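Local coordinates for protein lectin (PDB 1TLG) that binds galactose through calcium as a homodimeric C-type lectin and has a role in the defence of the animal against microorganisms, at residues Pro84-Asn89 against Leu105-Gly110; Gly50-Val55 against Cys96-Ser101. One frame throughout, in Å; residues are numbered along the deposited sequence.

Contact 1 of 2, residues Pro84-Asn89 against Leu105-Gly110. With CA (calcium ion), chain D; GAL (beta-D-galactopyranose), chain C.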
ATOM      1  N   PRO A  84      -1.636 -20.983  10.661  1.00 33.68           N
ATOM      2  CA  PRO A  84      -1.910 -22.244  11.317  1.00 33.40           C
ATOM      3  C   PRO A  84      -0.639 -22.818  11.934  1.00 31.92           C
ATOM      4  O   PRO A  84       0.414 -22.846  11.296  1.00 31.19           O
ATOM      5  CB  PRO A  84      -2.421 -23.151  10.205  1.00 34.25           C
ATOM      6  CG  PRO A  84      -2.877 -22.225   9.127  1.00 35.16           C
ATOM      7  CD  PRO A  84      -1.979 -21.019   9.220  1.00 34.76           C
ATOM      8  N   ASN A  85      -0.752 -23.262  13.179  1.00 29.86           N
ATOM      9  CA  ASN A  85       0.357 -23.876  13.895  1.00 29.38           C
ATOM     10  C   ASN A  85       1.534 -22.933  14.124  1.00 28.94           C
ATOM     11  O   ASN A  85       2.683 -23.396  14.139  1.00 28.86           O
ATOM     12  CB  ASN A  85       0.854 -25.130  13.170  1.00 30.51           C
ATOM     13  CG  ASN A  85      -0.186 -26.208  12.973  1.00 32.18           C
ATOM     14  OD1 ASN A  85      -0.344 -26.792  11.898  1.00 32.47           O
ATOM     15  ND2 ASN A  85      -0.937 -26.535  14.022  1.00 32.88           N
ATOM     16  N   GLU A  86       1.273 -21.644  14.328  1.00 26.92           N
ATOM     17  CA  GLU A  86       2.351 -20.689  14.627  1.00 25.65           C
ATOM     18  C   GLU A  86       1.774 -19.821  15.740  1.00 25.15           C
ATOM     19  O   GLU A  86       0.545 -19.710  15.810  1.00 24.41           O
ATOM     20  CB  GLU A  86       2.723 -19.909  13.375  1.00 25.28           C
ATOM     21  CG  GLU A  86       3.167 -20.726  12.176  1.00 24.04           C
ATOM     22  CD  GLU A  86       4.528 -21.373  12.349  1.00 24.01           C
ATOM     23  OE1 GLU A  86       5.372 -20.906  13.147  1.00 23.20           O
ATOM     24  OE2 GLU A  86       4.775 -22.375  11.642  1.00 22.74           O
ATOM     25  N   PRO A  87       2.575 -19.230  16.598  1.00 25.17           N
ATOM     26  CA  PRO A  87       4.018 -19.342  16.563  1.00 25.67           C
ATOM     27  C   PRO A  87       4.512 -20.708  17.013  1.00 25.50           C
ATOM     28  O   PRO A  87       3.852 -21.344  17.840  1.00 25.52           O
ATOM     29  CB  PRO A  87       4.471 -18.267  17.546  1.00 25.85           C
ATOM     30  CG  PRO A  87       3.360 -18.176  18.533  1.00 25.73           C
ATOM     31  CD  PRO A  87       2.105 -18.389  17.732  1.00 25.58           C
ATOM     32  N   SER A  88       5.648 -21.145  16.479  1.00 25.72           N
ATOM     33  CA  SER A  88       6.158 -22.464  16.797  1.00 25.94           C
ATOM     34  C   SER A  88       7.674 -22.526  16.890  1.00 26.24           C
ATOM     35  O   SER A  88       8.161 -23.610  17.208  1.00 26.46           O
ATOM     36  CB  SER A  88       5.688 -23.427  15.687  1.00 25.36           C
ATOM     37  OG  SER A  88       6.380 -23.092  14.488  1.00 25.37           O
ATOM     38  N   ASN A  89       8.400 -21.448  16.620  1.00 26.51           N
ATOM     39  CA  ASN A  89       9.865 -21.532  16.676  1.00 25.74           C
ATOM     40  C   ASN A  89      10.312 -21.684  18.122  1.00 25.95           C
ATOM     41  O   ASN A  89       9.557 -21.362  19.043  1.00 25.31           O
ATOM     42  CB  ASN A  89      10.495 -20.303  16.015  1.00 24.73           C
ATOM     43  CG  ASN A  89      10.364 -20.306  14.506  1.00 24.61           C
ATOM     44  OD1 ASN A  89       9.311 -20.704  14.000  1.00 22.66           O
ATOM     45  ND2 ASN A  89      11.413 -19.866  13.806  1.00 24.04           N
ATOM     46  N   LEU A 105      -0.479 -15.049   6.412  1.00 20.07           N
ATOM     47  CA  LEU A 105      -0.829 -14.862   7.809  1.00 20.68           C
ATOM     48  C   LEU A 105       0.454 -14.722   8.634  1.00 21.21           C
ATOM     49  O   LEU A 105       1.546 -15.019   8.122  1.00 21.54           O
ATOM     50  CB  LEU A 105      -1.740 -15.963   8.347  1.00 19.93           C
ATOM     51  CG  LEU A 105      -3.218 -15.921   7.939  1.00 20.48           C
ATOM     52  CD1 LEU A 105      -4.007 -17.027   8.637  1.00 20.74           C
ATOM     53  CD2 LEU A 105      -3.901 -14.594   8.238  1.00 19.98           C
ATOM     54  N   LEU A 106       0.336 -14.248   9.871  1.00 20.48           N
ATOM     55  CA  LEU A 106       1.508 -13.996  10.697  1.00 21.25           C
ATOM     56  C   LEU A 106       2.290 -15.246  11.063  1.00 21.33           C
ATOM     57  O   LEU A 106       1.732 -16.335  11.192  1.00 21.73           O
ATOM     58  CB  LEU A 106       1.150 -13.235  11.972  1.00 20.56           C
ATOM     59  CG  LEU A 106       0.511 -11.857  11.785  1.00 21.04           C
ATOM     60  CD1 LEU A 106       0.342 -11.197  13.149  1.00 20.86           C
ATOM     61  CD2 LEU A 106       1.315 -10.968  10.844  1.00 19.55           C
ATOM     62  N   ASP A 107       3.595 -15.063  11.251  1.00 21.65           N
ATOM     63  CA  ASP A 107       4.469 -16.190  11.573  1.00 21.95           C
ATOM     64  C   ASP A 107       5.690 -15.709  12.345  1.00 22.00           C
ATOM     65  O   ASP A 107       6.095 -14.576  12.110  1.00 21.78           O
ATOM     66  CB  ASP A 107       4.886 -16.904  10.277  1.00 21.58           C
ATOM     67  CG  ASP A 107       6.004 -17.913  10.502  1.00 22.16           C
ATOM     68  OD1 ASP A 107       5.817 -18.795  11.371  1.00 22.30           O
ATOM     69  OD2 ASP A 107       7.065 -17.831   9.850  1.00 22.42           O
ATOM     70  N   ASP A 108       6.259 -16.544  13.212  1.00 22.32           N
ATOM     71  CA  ASP A 108       7.464 -16.163  13.955  1.00 22.14           C
ATOM     72  C   ASP A 108       8.719 -16.726  13.293  1.00 22.40           C
ATOM     73  O   ASP A 108       8.763 -17.906  12.936  1.00 23.35           O
ATOM     74  CB  ASP A 108       7.368 -16.640  15.396  1.00 22.53           C
ATOM     75  CG  ASP A 108       7.298 -18.147  15.566  1.00 23.01           C
ATOM     76  OD1 ASP A 108       6.680 -18.867  14.760  1.00 21.93           O
ATOM     77  OD2 ASP A 108       7.886 -18.640  16.564  1.00 23.66           O
ATOM     78  N   VAL A 109       9.748 -15.915  13.119  1.00 22.38           N
ATOM     79  CA  VAL A 109      10.982 -16.304  12.465  1.00 24.37           C
ATOM     80  C   VAL A 109      12.211 -15.694  13.129  1.00 25.59           C
ATOM     81  O   VAL A 109      12.083 -14.825  13.988  1.00 26.44           O
ATOM     82  CB  VAL A 109      11.013 -15.759  11.015  1.00 24.27           C
ATOM     83  CG1 VAL A 109      10.002 -16.464  10.139  1.00 24.31           C
ATOM     84  CG2 VAL A 109      10.749 -14.255  11.034  1.00 24.06           C
ATOM     85  N   GLY A 110      13.381 -16.114  12.666  1.00 27.19           N
ATOM     86  CA  GLY A 110      14.627 -15.497  13.151  1.00 28.33           C
ATOM     87  C   GLY A 110      14.590 -14.097  12.515  1.00 29.64           C
ATOM     88  O   GLY A 110      13.859 -13.892  11.536  1.00 30.22           O
TER
HETATM   89 CA    CA D 201       7.291 -19.949  12.857  1.00 27.44          CA
HETATM   90  C1  GAL C 126      10.022 -22.834   9.318  1.00 36.84           C
HETATM   91  C2  GAL C 126       9.254 -22.832  10.642  1.00 36.30           C
HETATM   92  C3  GAL C 126       7.879 -22.231  10.428  1.00 35.36           C
HETATM   93  C4  GAL C 126       7.928 -20.844   9.715  1.00 34.83           C
HETATM   94  C5  GAL C 126       8.776 -20.959   8.427  1.00 34.52           C
HETATM   95  C6  GAL C 126       8.976 -19.655   7.632  1.00 33.99           C
HETATM   96  O1  GAL C 126      11.314 -23.263   9.551  1.00 37.98           O
HETATM   97  O2  GAL C 126       9.070 -24.183  11.074  1.00 36.64           O
HETATM   98  O3  GAL C 126       7.299 -22.103  11.677  1.00 34.89           O
HETATM   99  O4  GAL C 126       8.398 -19.912  10.640  1.00 33.48           O
HETATM  100  O5  GAL C 126      10.076 -21.517   8.756  1.00 35.70           O
HETATM  101  O6  GAL C 126       9.656 -19.936   6.418  1.00 32.88           O
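Glu86 and Asp107 bring their carboxylates together almost at right angles, the planes 89° apart, with Glu86 OE1 and Asp107 OD1 2.8 Å from each other. Two acceptors can come this close because one calcium ion draws both in: this is the sugar-binding calcium site of the C-type lectin fold, made where the loop holding the cis peptide bond before Pro87 lies along strand 105-109. Glu86 OE1 binds the ion at 2.2 Å, and Asn89 OD1, Asp107 OD1 and both OD1 and O of Asp108 complete the protein share. Galactose supplies O3 and O4. The outer oxygens of the two crossed carboxylates go to the same sugar hydroxyls: Glu86 OE2 lies 2.5 Å from O3 of the galactose, and Asp107 OD2 lies 2.6 Å from its O4. Asp107 OD2 is also hydrogen-bonded by Gln98 NE2, a second-shell hold from strand 96-100.

Asp108 points its side chain toward the loop, with CG between its backbone N and carbonyl carbon (chi1 63°). From there OD1 serves the calcium while accepting from Ser88 N, and CG packs against Pro87 CB. Ser88 OG donates to Glu86 OE1 from above the carboxylate plane. Further along the loop, Asn89 N reaches the syn lone pair of Asp108 OD2 at 2.9 Å.

Contact 2 of 2, residues Gly50-Val55 against Cys96-Ser101. With ZN (zinc ion), chain F; GAL (beta-D-galactopyranose), chain C.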
ATOM      1  N   GLY A  50       2.279 -12.380  -3.122  1.00 21.38           N
ATOM      2  CA  GLY A  50       2.689 -13.710  -2.746  1.00 21.79           C
ATOM      3  C   GLY A  50       4.083 -13.783  -2.141  1.00 22.25           C
ATOM      4  O   GLY A  50       4.756 -14.810  -2.287  1.00 22.56           O
ATOM      5  N   HIS A  51       4.532 -12.737  -1.470  1.00 21.78           N
ATOM      6  CA  HIS A  51       5.843 -12.722  -0.837  1.00 21.35           C
ATOM      7  C   HIS A  51       5.770 -12.461   0.659  1.00 20.86           C
ATOM      8  O   HIS A  51       4.746 -12.001   1.178  1.00 21.09           O
ATOM      9  CB  HIS A  51       6.738 -11.649  -1.463  1.00 21.97           C
ATOM     10  CG  HIS A  51       7.484 -12.202  -2.636  1.00 23.90           C
ATOM     11  ND1 HIS A  51       8.483 -13.140  -2.485  1.00 23.57           N
ATOM     12  CD2 HIS A  51       7.365 -11.948  -3.970  1.00 23.77           C
ATOM     13  CE1 HIS A  51       8.958 -13.449  -3.679  1.00 24.12           C
ATOM     14  NE2 HIS A  51       8.301 -12.750  -4.582  1.00 24.17           N
ATOM     15  N   ASP A  52       6.879 -12.750   1.335  1.00 19.66           N
ATOM     16  CA  ASP A  52       6.998 -12.523   2.766  1.00 18.71           C
ATOM     17  C   ASP A  52       7.243 -11.035   3.034  1.00 18.48           C
ATOM     18  O   ASP A  52       8.013 -10.394   2.322  1.00 17.57           O
ATOM     19  CB  ASP A  52       8.183 -13.283   3.386  1.00 18.02           C
ATOM     20  CG  ASP A  52       8.069 -14.780   3.258  1.00 18.62           C
ATOM     21  OD1 ASP A  52       6.976 -15.291   2.917  1.00 18.77           O
ATOM     22  OD2 ASP A  52       9.088 -15.479   3.475  1.00 19.18           O
ATOM     23  N   TYR A  53       6.665 -10.536   4.116  1.00 18.24           N
ATOM     24  CA  TYR A  53       6.842  -9.160   4.527  1.00 18.17           C
ATOM     25  C   TYR A  53       6.999  -9.076   6.051  1.00 18.29           C
ATOM     26  O   TYR A  53       6.362  -9.832   6.782  1.00 17.59           O
ATOM     27  CB  TYR A  53       5.617  -8.305   4.207  1.00 17.89           C
ATOM     28  CG  TYR A  53       5.319  -7.978   2.771  1.00 18.07           C
ATOM     29  CD1 TYR A  53       4.798  -8.934   1.912  1.00 17.24           C
ATOM     30  CD2 TYR A  53       5.535  -6.689   2.275  1.00 17.68           C
ATOM     31  CE1 TYR A  53       4.503  -8.623   0.600  1.00 18.27           C
ATOM     32  CE2 TYR A  53       5.242  -6.378   0.958  1.00 18.01           C
ATOM     33  CZ  TYR A  53       4.735  -7.351   0.125  1.00 18.37           C
ATOM     34  OH  TYR A  53       4.447  -7.061  -1.186  1.00 19.70           O
ATOM     35  N   TRP A  54       7.801  -8.123   6.509  1.00 18.40           N
ATOM     36  CA  TRP A  54       7.905  -7.932   7.951  1.00 18.65           C
ATOM     37  C   TRP A  54       6.688  -7.161   8.458  1.00 19.33           C
ATOM     38  O   TRP A  54       6.053  -6.418   7.714  1.00 20.74           O
ATOM     39  CB  TRP A  54       9.113  -7.071   8.287  1.00 18.51           C
ATOM     40  CG  TRP A  54      10.423  -7.786   8.141  1.00 19.75           C
ATOM     41  CD1 TRP A  54      11.443  -7.501   7.282  1.00 19.34           C
ATOM     42  CD2 TRP A  54      10.834  -8.934   8.902  1.00 19.22           C
ATOM     43  NE1 TRP A  54      12.472  -8.397   7.482  1.00 19.82           N
ATOM     44  CE2 TRP A  54      12.123  -9.284   8.458  1.00 19.59           C
ATOM     45  CE3 TRP A  54      10.239  -9.688   9.917  1.00 18.95           C
ATOM     46  CZ2 TRP A  54      12.833 -10.363   8.999  1.00 20.11           C
ATOM     47  CZ3 TRP A  54      10.934 -10.755  10.448  1.00 18.90           C
ATOM     48  CH2 TRP A  54      12.225 -11.081  10.000  1.00 19.74           C
ATOM     49  N   VAL A  55       6.442  -7.261   9.742  1.00 19.50           N
ATOM     50  CA  VAL A  55       5.457  -6.495  10.478  1.00 18.80           C
ATOM     51  C   VAL A  55       6.180  -6.100  11.779  1.00 19.57           C
ATOM     52  O   VAL A  55       7.220  -6.685  12.096  1.00 19.16           O
ATOM     53  CB  VAL A  55       4.111  -7.145  10.755  1.00 18.82           C
ATOM     54  CG1 VAL A  55       3.438  -7.565   9.447  1.00 17.54           C
ATOM     55  CG2 VAL A  55       4.180  -8.358  11.675  1.00 18.24           C
ATOM     56  N   CYS A  96      11.027 -12.564  15.554  1.00 25.78           N
ATOM     57  CA  CYS A  96      10.399 -11.421  14.897  1.00 25.52           C
ATOM     58  C   CYS A  96       9.224 -11.920  14.071  1.00 23.62           C
ATOM     59  O   CYS A  96       9.189 -13.106  13.730  1.00 23.02           O
ATOM     60  CB  CYS A  96      11.422 -10.705  14.003  1.00 27.19           C
ATOM     61  SG  CYS A  96      12.733  -9.958  14.989  1.00 29.88           S
ATOM     62  N   VAL A  97       8.276 -11.030  13.791  1.00 21.84           N
ATOM     63  CA  VAL A  97       7.070 -11.453  13.080  1.00 19.74           C
ATOM     64  C   VAL A  97       6.987 -10.954  11.646  1.00 19.11           C
ATOM     65  O   VAL A  97       7.321  -9.843  11.244  1.00 17.68           O
ATOM     66  CB  VAL A  97       5.835 -11.063  13.919  1.00 19.82           C
ATOM     67  CG1 VAL A  97       4.539 -11.589  13.315  1.00 18.49           C
ATOM     68  CG2 VAL A  97       5.995 -11.634  15.332  1.00 18.65           C
ATOM     69  N   GLN A  98       6.481 -11.863  10.796  1.00 18.88           N
ATOM     70  CA  GLN A  98       6.282 -11.554   9.389  1.00 19.31           C
ATOM     71  C   GLN A  98       4.913 -12.024   8.904  1.00 19.33           C
ATOM     72  O   GLN A  98       4.272 -12.838   9.564  1.00 19.75           O
ATOM     73  CB  GLN A  98       7.321 -12.310   8.528  1.00 19.37           C
ATOM     74  CG  GLN A  98       7.075 -13.818   8.554  1.00 19.91           C
ATOM     75  CD  GLN A  98       7.740 -14.644   7.485  1.00 20.04           C
ATOM     76  OE1 GLN A  98       8.230 -14.171   6.458  1.00 21.13           O
ATOM     77  NE2 GLN A  98       7.810 -15.965   7.631  1.00 19.41           N
ATOM     78  N   ILE A  99       4.572 -11.568   7.708  1.00 18.94           N
ATOM     79  CA  ILE A  99       3.408 -12.066   6.983  1.00 18.37           C
ATOM     80  C   ILE A  99       4.033 -13.131   6.065  1.00 18.53           C
ATOM     81  O   ILE A  99       4.782 -12.814   5.149  1.00 19.47           O
ATOM     82  CB  ILE A  99       2.702 -11.005   6.136  1.00 17.39           C
ATOM     83  CG1 ILE A  99       1.896 -10.037   7.012  1.00 16.46           C
ATOM     84  CG2 ILE A  99       1.822 -11.630   5.069  1.00 16.26           C
ATOM     85  CD1 ILE A  99       1.430  -8.809   6.255  1.00 15.79           C
ATOM     86  N   TRP A 100       3.751 -14.381   6.364  1.00 19.33           N
ATOM     87  CA  TRP A 100       4.315 -15.503   5.614  1.00 19.42           C
ATOM     88  C   TRP A 100       3.468 -15.859   4.396  1.00 19.57           C
ATOM     89  O   TRP A 100       2.292 -16.169   4.535  1.00 19.61           O
ATOM     90  CB  TRP A 100       4.434 -16.679   6.575  1.00 19.57           C
ATOM     91  CG  TRP A 100       5.117 -17.903   6.061  1.00 19.94           C
ATOM     92  CD1 TRP A 100       5.997 -18.007   5.022  1.00 20.43           C
ATOM     93  CD2 TRP A 100       5.008 -19.220   6.619  1.00 20.96           C
ATOM     94  NE1 TRP A 100       6.430 -19.306   4.887  1.00 20.97           N
ATOM     95  CE2 TRP A 100       5.831 -20.068   5.860  1.00 21.10           C
ATOM     96  CE3 TRP A 100       4.278 -19.769   7.677  1.00 21.46           C
ATOM     97  CZ2 TRP A 100       5.951 -21.429   6.135  1.00 21.83           C
ATOM     98  CZ3 TRP A 100       4.408 -21.120   7.944  1.00 22.70           C
ATOM     99  CH2 TRP A 100       5.243 -21.950   7.175  1.00 21.93           C
ATOM    100  N   SER A 101       4.068 -15.805   3.222  1.00 20.17           N
ATOM    101  CA  SER A 101       3.429 -16.084   1.958  1.00 21.89           C
ATOM    102  C   SER A 101       2.785 -17.460   1.940  1.00 22.94           C
ATOM    103  O   SER A 101       1.812 -17.675   1.212  1.00 22.70           O
ATOM    104  CB  SER A 101       4.398 -15.919   0.786  1.00 21.91           C
ATOM    105  OG  SER A 101       5.508 -16.798   0.815  1.00 22.31           O
TER
HETATM  106 ZN    ZN F 301       9.168 -12.482  -6.553  1.00 30.87          ZN
HETATM  107  C1  GAL C 126      10.022 -22.834   9.318  1.00 36.84           C
HETATM  108  C2  GAL C 126       9.254 -22.832  10.642  1.00 36.30           C
HETATM  109  C3  GAL C 126       7.879 -22.231  10.428  1.00 35.36           C
HETATM  110  C4  GAL C 126       7.928 -20.844   9.715  1.00 34.83           C
HETATM  111  C5  GAL C 126       8.776 -20.959   8.427  1.00 34.52           C
HETATM  112  C6  GAL C 126       8.976 -19.655   7.632  1.00 33.99           C
HETATM  113  O1  GAL C 126      11.314 -23.263   9.551  1.00 37.98           O
HETATM  114  O2  GAL C 126       9.070 -24.183  11.074  1.00 36.64           O
HETATM  115  O3  GAL C 126       7.299 -22.103  11.677  1.00 34.89           O
HETATM  116  O4  GAL C 126       8.398 -19.912  10.640  1.00 33.48           O
HETATM  117  O5  GAL C 126      10.076 -21.517   8.756  1.00 35.70           O
HETATM  118  O6  GAL C 126       9.656 -19.936   6.418  1.00 32.88           O
HETATM  119  O   HOH W   1       9.716 -17.285   5.679  1.00 24.09           O
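Ser101 grips Asp52 twice at a single oxygen. Its backbone N, 3.0 Å from Asp52 OD1, meets that oxygen nearly along the C-O axis with a straight N-H (170°), while its OG comes in on the syn side from the other face of the carboxylate plane. The same OD1 sits at the edge of the Trp100 indole, in its plane, near CD1. Asp52 OD2 accepts a hydrogen bond from a water that in turn accepts from Gln98 NE2, already engaged by Asp107, and is hydrogen-bonded to O6 of the galactose. Gln98 OE1 itself lies against Asp52 CB at 3.2 Å, amide and carboxylate planes 78° apart; Arg115 gives this OE1 a weak hydrogen bond.

Backbone bonds join strands 53-55 and 96-100, neighbours in the antiparallel sheet that carries the sugar site of the C-type lectin domain. Tyr53 and Ile99 are a hydrogen-bonded pair: Ile99 N reaches Tyr53 O at 2.7 Å and Tyr53 N returns to Ile99 O. Val55 N then bonds Val97 O, and Trp54 faces Gln98 as a non-hydrogen-bonded pair.

Apolar packing follows the strands. Val55 divides its branches, CG2 against Val97 CG1 at 3.6 Å and CG1 against Ile99 CG1, on the side where Ile99 also meets helix 36-49. The Trp54 indole folds back so that CZ3 touches Cys96 CB, which belongs to the disulfide with Cys111, and CE3 comes edge-on to Val97 O at 3.2 Å.

Trp100 stacks on the sugar. With CG anti to the backbone N (chi1 -174°), its indole is held out on the galactose side of strand 96-100, one face under galactose C6, which stands 3.6 Å above the ring plane and offset toward the rim.

From the N terminus, the chain reaches residues 50-55 just after helix 36-49, runs through residues 84-89 in the long loop that follows strand 68-69, enters strand 96-100 and turns back into strand 105-109. Contact 2 closes the longer loop, with 40 residues between its segments; contact 1 closes a shorter one of 15. Their segments alternate, so the two closures cross. Strands 96-100 and 105-109 pair in one sheet, with Asp107 N 2.9 Å from Gln98 O, and Val109 CG2 packs on Trp54 CZ3. Contact 1 thus ties the long loop to one outer strand, contact 2 ties the other to the middle one, and both touch the same galactose.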